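Local coordinates for cellulase (PDB 6XSO), which is a GH5_4 endoglucanase of broad specificity that probably hydrolyses internal beta-1,4 links in cellulose and related plant polysaccharides such as xylan, at residues K325-V336 with D367-Y376. Numbering follows the deposited sequence.
Sequences KSLMFQFVDDFV and DLAERIAKAY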
loop_
_atom_site.group_PDB
_atom_site.type_symbol
_atom_site.label_atom_id
_atom_site.label_comp_id
_atom_site.label_asym_id
_atom_site.label_seq_id
_atom_site.Cartn_x
_atom_site.Cartn_y
_atom_site.Cartn_z
ATOM N N LYS A 325 0.617 17.679 -19.131
ATOM C CA LYS A 325 -0.609 17.029 -18.691
ATOM C C LYS A 325 -1.092 15.998 -19.696
ATOM O O LYS A 325 -1.469 14.880 -19.314
ATOM C CB LYS A 325 -1.691 18.074 -18.432
ATOM C CG LYS A 325 -3.017 17.474 -17.937
ATOM C CD LYS A 325 -4.078 18.542 -17.758
ATOM C CE LYS A 325 -3.818 19.417 -16.530
ATOM N NZ LYS A 325 -5.065 20.171 -16.138
ATOM N N SER A 326 -1.079 16.338 -20.983
ATOM C CA SER A 326 -1.551 15.378 -21.974
ATOM C C SER A 326 -0.681 14.130 -22.003
ATOM O O SER A 326 -1.202 13.011 -22.077
ATOM C CB SER A 326 -1.595 16.009 -23.357
ATOM O OG SER A 326 -1.964 15.015 -24.303
ATOM N N LEU A 327 0.648 14.295 -21.960
ATOM C CA LEU A 327 1.516 13.121 -21.909
ATOM C C LEU A 327 1.232 12.295 -20.658
ATOM O O LEU A 327 1.201 11.056 -20.708
ATOM C CB LEU A 327 2.984 13.537 -21.933
ATOM C CG LEU A 327 3.970 12.392 -22.129
ATOM C CD1 LEU A 327 3.920 11.820 -23.546
ATOM C CD2 LEU A 327 5.381 12.872 -21.810
ATOM N N MET A 328 0.979 12.968 -19.530
ATOM C CA MET A 328 0.637 12.249 -18.315
ATOM C C MET A 328 -0.651 11.453 -18.496
ATOM O O MET A 328 -0.752 10.301 -18.046
ATOM C CB MET A 328 0.501 13.215 -17.138
ATOM C CG MET A 328 0.180 12.492 -15.863
ATOM S SD MET A 328 0.074 13.635 -14.494
ATOM C CE MET A 328 -0.183 12.483 -13.152
ATOM N N PHE A 329 -1.662 12.065 -19.123
ATOM C CA PHE A 329 -2.925 11.373 -19.353
ATOM C C PHE A 329 -2.759 10.195 -20.314
ATOM O O PHE A 329 -3.429 9.171 -20.151
ATOM C CB PHE A 329 -3.975 12.366 -19.865
ATOM C CG PHE A 329 -4.510 13.330 -18.810
ATOM C CD1 PHE A 329 -4.061 13.335 -17.500
ATOM C CD2 PHE A 329 -5.493 14.231 -19.150
ATOM C CE1 PHE A 329 -4.594 14.233 -16.562
ATOM C CE2 PHE A 329 -6.020 15.111 -18.218
ATOM C CZ PHE A 329 -5.578 15.121 -16.949
ATOM N N GLN A 330 -1.896 10.326 -21.327
ATOM C CA GLN A 330 -1.628 9.191 -22.208
ATOM C C GLN A 330 -0.923 8.078 -21.447
ATOM O O GLN A 330 -1.169 6.890 -21.696
ATOM C CB GLN A 330 -0.787 9.641 -23.400
ATOM C CG GLN A 330 -1.441 10.733 -24.217
ATOM C CD GLN A 330 -0.468 11.397 -25.173
ATOM O OE1 GLN A 330 0.233 10.722 -25.935
ATOM N NE2 GLN A 330 -0.408 12.725 -25.133
ATOM N N PHE A 331 -0.046 8.452 -20.514
ATOM C CA PHE A 331 0.601 7.475 -19.648
ATOM C C PHE A 331 -0.433 6.761 -18.785
ATOM O O PHE A 331 -0.420 5.526 -18.670
ATOM C CB PHE A 331 1.671 8.182 -18.786
ATOM C CG PHE A 331 2.035 7.436 -17.527
ATOM C CD1 PHE A 331 2.788 6.282 -17.597
ATOM C CD2 PHE A 331 1.619 7.889 -16.291
ATOM C CE1 PHE A 331 3.122 5.582 -16.455
ATOM C CE2 PHE A 331 1.933 7.189 -15.143
ATOM C CZ PHE A 331 2.696 6.044 -15.226
ATOM N N VAL A 332 -1.342 7.537 -18.165
ATOM C CA VAL A 332 -2.417 6.976 -17.339
ATOM C C VAL A 332 -3.214 5.948 -18.131
ATOM O O VAL A 332 -3.477 4.832 -17.661
ATOM C CB VAL A 332 -3.328 8.110 -16.824
ATOM C CG1 VAL A 332 -4.683 7.585 -16.365
ATOM C CG2 VAL A 332 -2.616 8.917 -15.740
ATOM N N ASP A 333 -3.678 6.338 -19.317
ATOM C CA ASP A 333 -4.504 5.439 -20.111
ATOM C C ASP A 333 -3.823 4.086 -20.271
ATOM O O ASP A 333 -4.442 3.031 -20.095
ATOM C CB ASP A 333 -4.715 6.024 -21.512
ATOM C CG ASP A 333 -5.660 7.209 -21.547
ATOM O OD1 ASP A 333 -6.292 7.538 -20.537
ATOM O OD2 ASP A 333 -5.768 7.828 -22.634
ATOM N N ASP A 334 -2.545 4.110 -20.656
ATOM C CA ASP A 334 -1.835 2.871 -20.975
ATOM C C ASP A 334 -1.460 2.092 -19.716
ATOM O O ASP A 334 -1.488 0.853 -19.720
ATOM C CB ASP A 334 -0.600 3.195 -21.814
ATOM C CG ASP A 334 0.239 1.963 -22.108
ATOM O OD1 ASP A 334 -0.168 1.180 -23.005
ATOM O OD2 ASP A 334 1.290 1.806 -21.435
ATOM N N PHE A 335 -1.064 2.792 -18.648
ATOM C CA PHE A 335 -0.670 2.133 -17.401
ATOM C C PHE A 335 -1.840 1.357 -16.819
ATOM O O PHE A 335 -1.716 0.170 -16.489
ATOM C CB PHE A 335 -0.186 3.205 -16.423
ATOM C CG PHE A 335 0.460 2.666 -15.173
ATOM C CD1 PHE A 335 1.809 2.391 -15.151
ATOM C CD2 PHE A 335 -0.279 2.477 -14.017
ATOM C CE1 PHE A 335 2.404 1.917 -13.995
ATOM C CE2 PHE A 335 0.323 2.013 -12.856
ATOM C CZ PHE A 335 1.650 1.713 -12.858
ATOM N N VAL A 336 -3.007 2.003 -16.739
ATOM C CA VAL A 336 -4.192 1.332 -16.215
ATOM C C VAL A 336 -4.569 0.159 -17.103
ATOM O O VAL A 336 -4.912 -0.917 -16.607
ATOM C CB VAL A 336 -5.345 2.340 -16.050
ATOM C CG1 VAL A 336 -6.663 1.628 -15.752
ATOM C CG2 VAL A 336 -4.998 3.309 -14.906
ATOM N N ASP A 367 -10.167 16.381 -13.871
ATOM C CA ASP A 367 -9.783 15.806 -15.154
ATOM C C ASP A 367 -8.988 14.512 -14.971
ATOM O O ASP A 367 -9.257 13.514 -15.654
ATOM C CB ASP A 367 -9.060 16.844 -16.023
ATOM C CG ASP A 367 -7.897 17.535 -15.324
ATOM O OD1 ASP A 367 -7.588 17.290 -14.138
ATOM O OD2 ASP A 367 -7.263 18.359 -16.022
ATOM N N LEU A 368 -8.043 14.493 -14.027
ATOM C CA LEU A 368 -7.244 13.294 -13.798
ATOM C C LEU A 368 -8.071 12.170 -13.186
ATOM O O LEU A 368 -7.925 11.005 -13.579
ATOM C CB LEU A 368 -6.059 13.643 -12.909
ATOM C CG LEU A 368 -5.155 12.460 -12.564
ATOM C CD1 LEU A 368 -4.559 11.754 -13.737
ATOM C CD2 LEU A 368 -4.035 12.961 -11.657
ATOM N N ALA A 369 -8.940 12.493 -12.225
ATOM C CA ALA A 369 -9.794 11.469 -11.634
ATOM C C ALA A 369 -10.633 10.788 -12.705
ATOM O O ALA A 369 -10.713 9.553 -12.757
ATOM C CB ALA A 369 -10.671 12.098 -10.554
ATOM N N GLU A 370 -11.246 11.587 -13.584
ATOM C CA GLU A 370 -12.066 11.029 -14.650
ATOM C C GLU A 370 -11.212 10.232 -15.620
ATOM O O GLU A 370 -11.643 9.186 -16.116
ATOM C CB GLU A 370 -12.826 12.136 -15.389
ATOM C CG GLU A 370 -13.719 11.568 -16.480
ATOM C CD GLU A 370 -14.785 12.529 -16.979
ATOM O OE1 GLU A 370 -14.763 13.718 -16.598
ATOM O OE2 GLU A 370 -15.646 12.076 -17.762
ATOM N N ARG A 371 -9.995 10.708 -15.896
ATOM C CA ARG A 371 -9.128 10.005 -16.836
ATOM C C ARG A 371 -8.772 8.615 -16.326
ATOM O O ARG A 371 -8.785 7.645 -17.094
ATOM C CB ARG A 371 -7.850 10.807 -17.086
ATOM C CG ARG A 371 -7.060 10.354 -18.313
ATOM C CD ARG A 371 -7.652 10.930 -19.607
ATOM N NE ARG A 371 -6.894 10.450 -20.744
ATOM C CZ ARG A 371 -6.631 11.157 -21.829
ATOM N NH1 ARG A 371 -7.086 12.402 -21.946
ATOM N NH2 ARG A 371 -5.885 10.612 -22.780
ATOM N N ILE A 372 -8.443 8.500 -15.037
ATOM C CA ILE A 372 -8.120 7.202 -14.450
ATOM C C ILE A 372 -9.321 6.263 -14.516
ATOM O O ILE A 372 -9.208 5.099 -14.931
ATOM C CB ILE A 372 -7.620 7.396 -13.006
ATOM C CG1 ILE A 372 -6.289 8.144 -12.969
ATOM C CG2 ILE A 372 -7.534 6.046 -12.298
ATOM C CD1 ILE A 372 -5.958 8.712 -11.596
ATOM N N ALA A 373 -10.496 6.754 -14.113
ATOM C CA ALA A 373 -11.678 5.906 -14.102
ATOM C C ALA A 373 -12.030 5.432 -15.508
ATOM O O ALA A 373 -12.329 4.251 -15.715
ATOM C CB ALA A 373 -12.864 6.656 -13.489
ATOM N N LYS A 374 -12.016 6.345 -16.484
ATOM C CA LYS A 374 -12.370 5.965 -17.848
ATOM C C LYS A 374 -11.334 5.043 -18.474
ATOM O O LYS A 374 -11.678 4.266 -19.382
ATOM C CB LYS A 374 -12.536 7.216 -18.702
ATOM C CG LYS A 374 -13.907 7.846 -18.573
ATOM C CD LYS A 374 -14.106 9.015 -19.558
ATOM C CE LYS A 374 -13.956 8.601 -21.019
ATOM N NZ LYS A 374 -14.624 9.573 -21.952
ATOM N N ALA A 375 -10.073 5.134 -18.037
ATOM C CA ALA A 375 -9.029 4.262 -18.567
ATOM C C ALA A 375 -9.326 2.812 -18.231
ATOM O O ALA A 375 -8.927 1.913 -18.975
ATOM C CB ALA A 375 -7.655 4.645 -18.009
ATOM N N TYR A 376 -10.045 2.574 -17.133
ATOM C CA TYR A 376 -10.471 1.239 -16.736
ATOM C C TYR A 376 -11.859 0.883 -17.233
ATOM O O TYR A 376 -12.058 -0.233 -17.738
ATOM C CB TYR A 376 -10.437 1.149 -15.203
ATOM C CG TYR A 376 -10.616 -0.247 -14.651
ATOM C CD1 TYR A 376 -11.884 -0.802 -14.484
ATOM C CD2 TYR A 376 -9.519 -1.000 -14.301
ATOM C CE1 TYR A 376 -12.031 -2.099 -13.974
ATOM C CE2 TYR A 376 -9.653 -2.284 -13.796
ATOM C CZ TYR A 376 -10.904 -2.829 -13.643
ATOM O OH TYR A 376 -10.987 -4.111 -13.132
HETATM O O HOH W 1 -8.961 7.658 -19.888
HETATM O O HOH W 2 -7.081 2.723 -20.950
#
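Arg371 lies across Phe329 and forms a side-on, two-nitrogen salt bridge with Asp333, joining the last two helices of a (beta/alpha)8 TIM barrel. Helices 325-341 and 366-377 follow barrel strands 304-309 and 345-349. Their segments run roughly parallel, at 32°, with the axes 8.6 Å apart at closest. The Arg371 chain bends at chi2, which lays the guanidinium against Phe329. Phe329 CB lies over the centre of one face, 3.5 Å from Arg371 CZ. The guanidinium edge meets the Asp333 carboxylate, with the two planes 18° apart. Arg371 NE donates to Asp333 OD1 at 3.0 Å, nearly straight at 166°, and NH2 donates to Asp333 OD2 at 2.8 Å. The paired bonds limit rotation of both groups, although both nitrogens sit out of the carboxylate plane.

The Phe329 ring stands between the two helices. Lys325 CG covers one of its faces. Asp367 CG lies at its edge, in the ring plane, with the carboxylate turned nearly perpendicular to the ring. Lys325 NZ forms a salt bridge with Asp367 OD2 at 2.9 Å, on its syn lone pair, while OD1 is hydrogen-bonded to Tyr321 OH. Deeper in, Leu368 CD1 packs on Phe329 CE1, and Val332 CG1 on Ile372 CG1. Leu368 and Ile372 also touch Tyr348 of the barrel wall. Farther along, Ala375 CB sits 3.8 Å from Val336 CB. The backbones come closest at Asp333 and Ala375. One water there donates to both Asp333 O and Ala375 O.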